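PDB 1UN8: dihydroxyacetone kinase from Citrobacter freundii, which phosphorylates dihydroxyacetone with ATP, using a divalent metal ion, in the oxidative branch of glycerol fermentation. Local coordinates for the interface of chains A and B. Coordinates in Å, arbitrary orientation; residue numbers count along the deposited sequence, not the author numbering. Chains: chain A/B, Dihydroxyacetone kinase.

Contact 1: the interface of chains A and B. Residues chain A 431, 434-435, 438, 467-468; chain B 115-116.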
loop_
_atom_site.group_PDB
_atom_site.type_symbol
_atom_site.label_atom_id
_atom_site.label_comp_id
_atom_site.label_asym_id
_atom_site.label_seq_id
_atom_site.Cartn_x
_atom_site.Cartn_y
_atom_site.Cartn_z
ATOM N N SER A 431 31.639 12.924 -6.469
ATOM C CA SER A 431 31.642 13.900 -5.392
ATOM C C SER A 431 32.847 14.837 -5.368
ATOM O O SER A 431 32.735 15.978 -4.914
ATOM C CB SER A 431 31.524 13.180 -4.050
ATOM O OG SER A 431 32.534 12.206 -3.912
ATOM N N VAL A 434 32.022 17.765 -7.618
ATOM C CA VAL A 434 31.000 18.600 -7.019
ATOM C C VAL A 434 31.536 19.407 -5.853
ATOM O O VAL A 434 31.265 20.606 -5.740
ATOM C CB VAL A 434 29.809 17.747 -6.544
ATOM C CG1 VAL A 434 28.786 18.617 -5.816
ATOM C CG2 VAL A 434 29.168 17.069 -7.734
ATOM N N LEU A 435 32.293 18.753 -4.980
ATOM C CA LEU A 435 32.856 19.437 -3.830
ATOM C C LEU A 435 33.783 20.567 -4.277
ATOM O O LEU A 435 33.686 21.688 -3.780
ATOM C CB LEU A 435 33.606 18.445 -2.947
ATOM C CG LEU A 435 32.725 17.491 -2.132
ATOM C CD1 LEU A 435 33.552 16.334 -1.582
ATOM C CD2 LEU A 435 32.083 18.260 -0.996
ATOM N N ILE A 438 31.799 23.354 -5.586
ATOM C CA ILE A 438 31.186 24.064 -4.480
ATOM C C ILE A 438 32.209 25.040 -3.895
ATOM O O ILE A 438 31.932 26.223 -3.699
ATOM C CB ILE A 438 30.756 23.086 -3.388
ATOM C CG1 ILE A 438 29.538 22.302 -3.873
ATOM C CG2 ILE A 438 30.487 23.833 -2.085
ATOM C CD1 ILE A 438 29.106 21.209 -2.939
ATOM N N TYR A 467 27.956 21.022 3.104
ATOM C CA TYR A 467 27.320 20.079 2.196
ATOM C C TYR A 467 27.998 18.716 2.241
ATOM O O TYR A 467 27.332 17.683 2.277
ATOM C CB TYR A 467 27.358 20.622 0.761
ATOM C CG TYR A 467 26.673 21.958 0.583
ATOM C CD1 TYR A 467 27.301 22.996 -0.097
ATOM C CD2 TYR A 467 25.401 22.186 1.106
ATOM C CE1 TYR A 467 26.680 24.236 -0.250
ATOM C CE2 TYR A 467 24.771 23.415 0.957
ATOM C CZ TYR A 467 25.416 24.438 0.280
ATOM O OH TYR A 467 24.812 25.667 0.144
ATOM N N GLY A 468 29.326 18.721 2.238
ATOM C CA GLY A 468 30.073 17.475 2.261
ATOM C C GLY A 468 29.918 16.704 3.557
ATOM O O GLY A 468 30.046 15.480 3.564
ATOM N N ARG B 115 22.727 16.208 -0.745
ATOM C CA ARG B 115 23.407 17.316 -0.097
ATOM C C ARG B 115 24.367 17.987 -1.064
ATOM O O ARG B 115 24.396 19.210 -1.172
ATOM C CB ARG B 115 24.162 16.813 1.131
ATOM C CG ARG B 115 23.246 16.261 2.205
ATOM C CD ARG B 115 24.026 15.673 3.372
ATOM N NE ARG B 115 25.064 16.574 3.867
ATOM C CZ ARG B 115 25.436 16.652 5.142
ATOM N NH1 ARG B 115 24.853 15.887 6.059
ATOM N NH2 ARG B 115 26.388 17.504 5.502
ATOM N N LEU B 116 25.146 17.191 -1.782
ATOM C CA LEU B 116 26.091 17.757 -2.721
ATOM C C LEU B 116 25.417 18.390 -3.938
ATOM O O LEU B 116 25.825 19.466 -4.393
ATOM C CB LEU B 116 27.084 16.688 -3.183
ATOM C CG LEU B 116 27.979 16.083 -2.098
ATOM C CD1 LEU B 116 28.976 15.145 -2.751
ATOM C CD2 LEU B 116 28.701 17.183 -1.333
#

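Contact 2: the interface of chains A and B. Residues chain A 4-6, 12, 15-16; chain B 265, 267, 271.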
loop_
_atom_site.group_PDB
_atom_site.type_symbol
_atom_site.label_atom_id
_atom_site.label_comp_id
_atom_site.label_asym_id
_atom_site.label_seq_id
_atom_site.Cartn_x
_atom_site.Cartn_y
_atom_site.Cartn_z
ATOM N N PHE A 4 4.953 -12.135 8.261
ATOM C CA PHE A 4 3.745 -11.368 8.553
ATOM C C PHE A 4 3.812 -10.706 9.931
ATOM O O PHE A 4 4.183 -11.345 10.909
ATOM C CB PHE A 4 2.565 -12.360 8.522
ATOM C CG PHE A 4 1.206 -11.736 8.318
ATOM C CD1 PHE A 4 0.561 -11.851 7.089
ATOM C CD2 PHE A 4 0.535 -11.110 9.368
ATOM C CE1 PHE A 4 -0.723 -11.362 6.911
ATOM C CE2 PHE A 4 -0.754 -10.617 9.196
ATOM C CZ PHE A 4 -1.383 -10.745 7.967
ATOM N N PHE A 5 3.447 -9.436 10.015
ATOM C CA PHE A 5 3.442 -8.757 11.312
ATOM C C PHE A 5 2.125 -9.057 12.026
ATOM O O PHE A 5 1.055 -8.628 11.583
ATOM C CB PHE A 5 3.554 -7.235 11.160
ATOM C CG PHE A 5 4.926 -6.748 10.765
ATOM C CD1 PHE A 5 5.130 -6.132 9.532
ATOM C CD2 PHE A 5 6.006 -6.859 11.648
ATOM C CE1 PHE A 5 6.384 -5.630 9.190
ATOM C CE2 PHE A 5 7.268 -6.355 11.310
ATOM C CZ PHE A 5 7.456 -5.739 10.079
ATOM N N PHE A 6 2.203 -9.811 13.120
ATOM C CA PHE A 6 1.024 -10.129 13.916
ATOM C C PHE A 6 1.482 -10.637 15.276
ATOM O O PHE A 6 2.679 -10.848 15.492
ATOM C CB PHE A 6 0.113 -11.145 13.195
ATOM C CG PHE A 6 0.607 -12.572 13.212
ATOM C CD1 PHE A 6 0.224 -13.446 14.229
ATOM C CD2 PHE A 6 1.408 -13.058 12.178
ATOM C CE1 PHE A 6 0.628 -14.786 14.215
ATOM C CE2 PHE A 6 1.818 -14.398 12.153
ATOM C CZ PHE A 6 1.426 -15.262 13.173
ATOM N N LEU A 12 -5.732 -12.232 15.528
ATOM C CA LEU A 12 -5.391 -11.517 14.297
ATOM C C LEU A 12 -6.486 -10.583 13.797
ATOM O O LEU A 12 -6.306 -9.354 13.779
ATOM C CB LEU A 12 -5.035 -12.542 13.204
ATOM C CG LEU A 12 -4.346 -12.242 11.854
ATOM C CD1 LEU A 12 -4.715 -10.865 11.328
ATOM C CD2 LEU A 12 -2.857 -12.365 12.011
ATOM N N ASP A 15 -7.498 -7.912 16.246
ATOM C CA ASP A 15 -6.531 -6.828 16.336
ATOM C C ASP A 15 -6.649 -5.858 15.143
ATOM O O ASP A 15 -6.494 -4.637 15.297
ATOM C CB ASP A 15 -5.106 -7.393 16.446
ATOM C CG ASP A 15 -4.884 -8.177 17.747
ATOM O OD1 ASP A 15 -5.526 -7.842 18.764
ATOM O OD2 ASP A 15 -4.055 -9.114 17.761
ATOM N N VAL A 16 -6.936 -6.393 13.955
ATOM C CA VAL A 16 -7.085 -5.561 12.764
ATOM C C VAL A 16 -8.253 -4.605 12.973
ATOM O O VAL A 16 -8.175 -3.424 12.657
ATOM C CB VAL A 16 -7.349 -6.429 11.487
ATOM C CG1 VAL A 16 -7.848 -5.561 10.342
ATOM C CG2 VAL A 16 -6.078 -7.135 11.071
ATOM N N SER B 265 0.737 -5.317 4.460
ATOM C CA SER B 265 -0.689 -5.391 4.153
ATOM C C SER B 265 -1.439 -4.386 5.029
ATOM O O SER B 265 -0.982 -4.036 6.117
ATOM C CB SER B 265 -1.217 -6.796 4.422
ATOM O OG SER B 265 -1.173 -7.073 5.805
ATOM N N ALA B 267 -4.038 -4.925 6.613
ATOM C CA ALA B 267 -4.412 -5.638 7.828
ATOM C C ALA B 267 -3.288 -5.472 8.830
ATOM O O ALA B 267 -3.507 -5.020 9.952
ATOM C CB ALA B 267 -4.643 -7.123 7.533
ATOM N N ILE B 271 -2.967 -3.780 12.714
ATOM C CA ILE B 271 -2.456 -4.452 13.899
ATOM C C ILE B 271 -1.329 -3.600 14.492
ATOM O O ILE B 271 -1.259 -3.412 15.707
ATOM C CB ILE B 271 -1.900 -5.849 13.554
ATOM C CG1 ILE B 271 -3.016 -6.736 13.006
ATOM C CG2 ILE B 271 -1.288 -6.497 14.797
ATOM C CD1 ILE B 271 -2.513 -8.063 12.452
#

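Contact 3: the interface of chains A and B. Residues chain A 342-344, 346; chain B 92, 96.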
loop_
_atom_site.group_PDB
_atom_site.type_symbol
_atom_site.label_atom_id
_atom_site.label_comp_id
_atom_site.label_asym_id
_atom_site.label_seq_id
_atom_site.Cartn_x
_atom_site.Cartn_y
_atom_site.Cartn_z
ATOM N N SER A 342 10.985 31.196 -16.724
ATOM C CA SER A 342 11.951 32.165 -17.226
ATOM C C SER A 342 13.267 32.021 -16.462
ATOM O O SER A 342 13.432 32.583 -15.376
ATOM C CB SER A 342 11.384 33.584 -17.132
ATOM O OG SER A 342 10.210 33.613 -16.339
ATOM N N HIS A 343 14.206 31.269 -17.027
ATOM C CA HIS A 343 15.479 31.075 -16.351
ATOM C C HIS A 343 16.700 31.643 -17.058
ATOM O O HIS A 343 16.971 31.327 -18.218
ATOM C CB HIS A 343 15.755 29.584 -16.147
ATOM C CG HIS A 343 16.067 28.821 -17.459
ATOM N ND1 HIS A 343 15.083 28.400 -18.328
ATOM C CD2 HIS A 343 17.244 28.430 -18.002
ATOM C CE1 HIS A 343 15.641 27.782 -19.352
ATOM N NE2 HIS A 343 16.950 27.786 -19.180
ATOM N N ALA A 344 17.428 32.489 -16.329
ATOM C CA ALA A 344 18.641 33.135 -16.827
ATOM C C ALA A 344 19.759 32.108 -17.018
ATOM O O ALA A 344 19.891 31.163 -16.234
ATOM C CB ALA A 344 19.088 34.232 -15.848
ATOM N N ALA A 346 22.680 29.991 -16.677
ATOM C CA ALA A 346 23.535 29.710 -15.535
ATOM C C ALA A 346 24.980 30.014 -15.926
ATOM O O ALA A 346 25.745 30.562 -15.130
ATOM C CB ALA A 346 23.390 28.249 -15.124
ATOM N N LEU B 92 18.754 23.481 -9.794
ATOM C CA LEU B 92 18.854 24.900 -10.103
ATOM C C LEU B 92 17.609 25.327 -10.876
ATOM O O LEU B 92 16.917 26.283 -10.492
ATOM C CB LEU B 92 20.122 25.184 -10.925
ATOM C CG LEU B 92 20.396 26.659 -11.246
ATOM C CD1 LEU B 92 20.369 27.472 -9.962
ATOM C CD2 LEU B 92 21.736 26.803 -11.959
ATOM N N GLN B 96 15.166 28.617 -9.998
ATOM C CA GLN B 96 14.914 29.720 -10.909
ATOM C C GLN B 96 13.477 29.748 -11.394
ATOM O O GLN B 96 12.935 30.817 -11.699
ATOM C CB GLN B 96 15.808 29.607 -12.132
ATOM C CG GLN B 96 17.271 29.673 -11.840
ATOM C CD GLN B 96 18.032 30.264 -12.998
ATOM O OE1 GLN B 96 17.966 31.477 -13.239
ATOM N NE2 GLN B 96 18.746 29.415 -13.741
#

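Contact 1: the interface of chains A and B
B:Leu116 pushes its side chain between two helices of chain A, 430-448 and 453-468, and accounts for most of the apolar contact. Its two methyls part company: CD1 meets CB of A:Ser431 at 3.5 Å, while CD2 packs on CD2 of A:Leu435 at 3.6 Å. CD2 also reaches CA of A:Gly468 at 3.9 Å. Nearer the backbone, CB faces CG1 of A:Val434 at 3.7 Å. That methyl stands anti to the backbone N of A:Val434 (chi1 176°), which also sets it against the B:Leu116 carbonyl oxygen.

B:Arg115 makes a polar link. Its guanidinium NE donates to the backbone oxygen of A:Tyr467 at 3.0 Å, coming in tilted from the carbonyl plane; NH2 adds a weak second bond to the same oxygen. A bend at chi3 (49°) folds the arginine's end toward this acceptor. In return, CB and CD2 of A:Tyr467 lie 3.8 and 3.9 Å from the backbone oxygen of B:Arg115, and CG2 of A:Ile438 backs the ring at its edge.

B:Arg115 and B:Leu116 lie near the start of helix 112-127 in the dihydroxyacetone-binding DhaK domain of chain B, just beyond the substrate-binding B:Asp114. Opposite are the first turns of helix 430-448 and the C-terminal end of helix 453-468, in chain A's helical barrel, where A:Ser431 and A:Gly468 bind ATP.

Contact 2: the interface of chains A and B
Chain A meets B:Ile271 with two backbone forms, an extended stretch through A:Phe4, A:Phe5 and A:Phe6 and the first turns of helix 12-22, while B:Ala267 and B:Ile271 lie one turn apart on helix 266-277. B:Ile271 fills the groove between the two parts of chain A. Its CG1 stands anti to its own carbonyl carbon (chi1 -62°) and the chain continues extended, which carries CD1 forward to the groove's far end. There CD1 touches CD1 of A:Leu12 at 3.7 Å, the two side chains crossing at about a right angle, and lies equally near the backbone oxygen of A:Phe5. The CB of A:Phe6 borders the same methyl more loosely.

Nearer the helix, CG1 of B:Ile271 packs against CG2 of A:Val16 at 3.6 Å, with the CB of A:Asp15 beside it at 4.1 Å. The same A:Val16 methyl spans the turn to B:Ala267, meeting its CB at 3.8 Å and its carbonyl oxygen at 3.5 Å. A:Asp15 thus contributes its aliphatic carbon, and its carboxylate turns away from the isoleucine.

This patch, packed mainly by aliphatic groups, joins the N-terminal segment of one subunit to a helix in the DhaK part of the other; its centre is about 16 Å from A:His220, the histidine that forms the hemiaminal intermediate.

Contact 3: the interface of chains A and B
B:Gln96 reaches from helix 88-98 to an extended loop of chain A and meets its backbone with the terminal amide. At the base, CB of B:Gln96 lies 4.0 Å from CB of A:His343. With chi1 at -62° CG lies beside the backbone N, and the extended remainder points the amide at the loop. The amide carbon CD passes CB of A:His343 at 3.9 Å, so the histidine meets the glutamine through its CB. At the tip the two amide atoms address the same residue. NE2 donates to the backbone oxygen of A:Ala344 at 3.3 Å, a fairly straight bond (159° at H) that lies in the carbonyl plane of the acceptor and close to the plane of the glutamine amide. OE1 faces the backbone N of A:Ala344 in a weak, more bent bond, also 3.3 Å long. The paired contacts would favour one orientation of the amide.

One turn earlier on the helix, B:Leu92 supplies an apolar neighbour. Its CD2 meets CB of A:Ala346 at 3.9 Å, further along the loop.

The site probably holds the stretch that leads into the barrel of chain A, whose first helix is 356-371, against chain B. Both amide bonds, the OE1 one weak, engage main-chain atoms and so would depend little on the side chain of A:Ala344; the contact may steady the barrel's placement over the partner subunit.

Contacts 1 and 3 lie about 21 Å apart between their C-alpha centres; contact 2 is about 43 Å from contact 1 and 50 Å from contact 3. They share no residues or helices. Contacts 1 and 3 rest the barrel and linker of chain A on the DhaK part of chain B; contact 2 sets the N-terminal segment and helix 12-22 of chain A against helix 266-277 of chain B. This fits a domain-swapped homodimer. The centre of contact 1, where ATP-binding and substrate-binding regions meet, is about 50 Å from A:His220, suggesting active sites built across subunits. Two-fold symmetry repeats every contact.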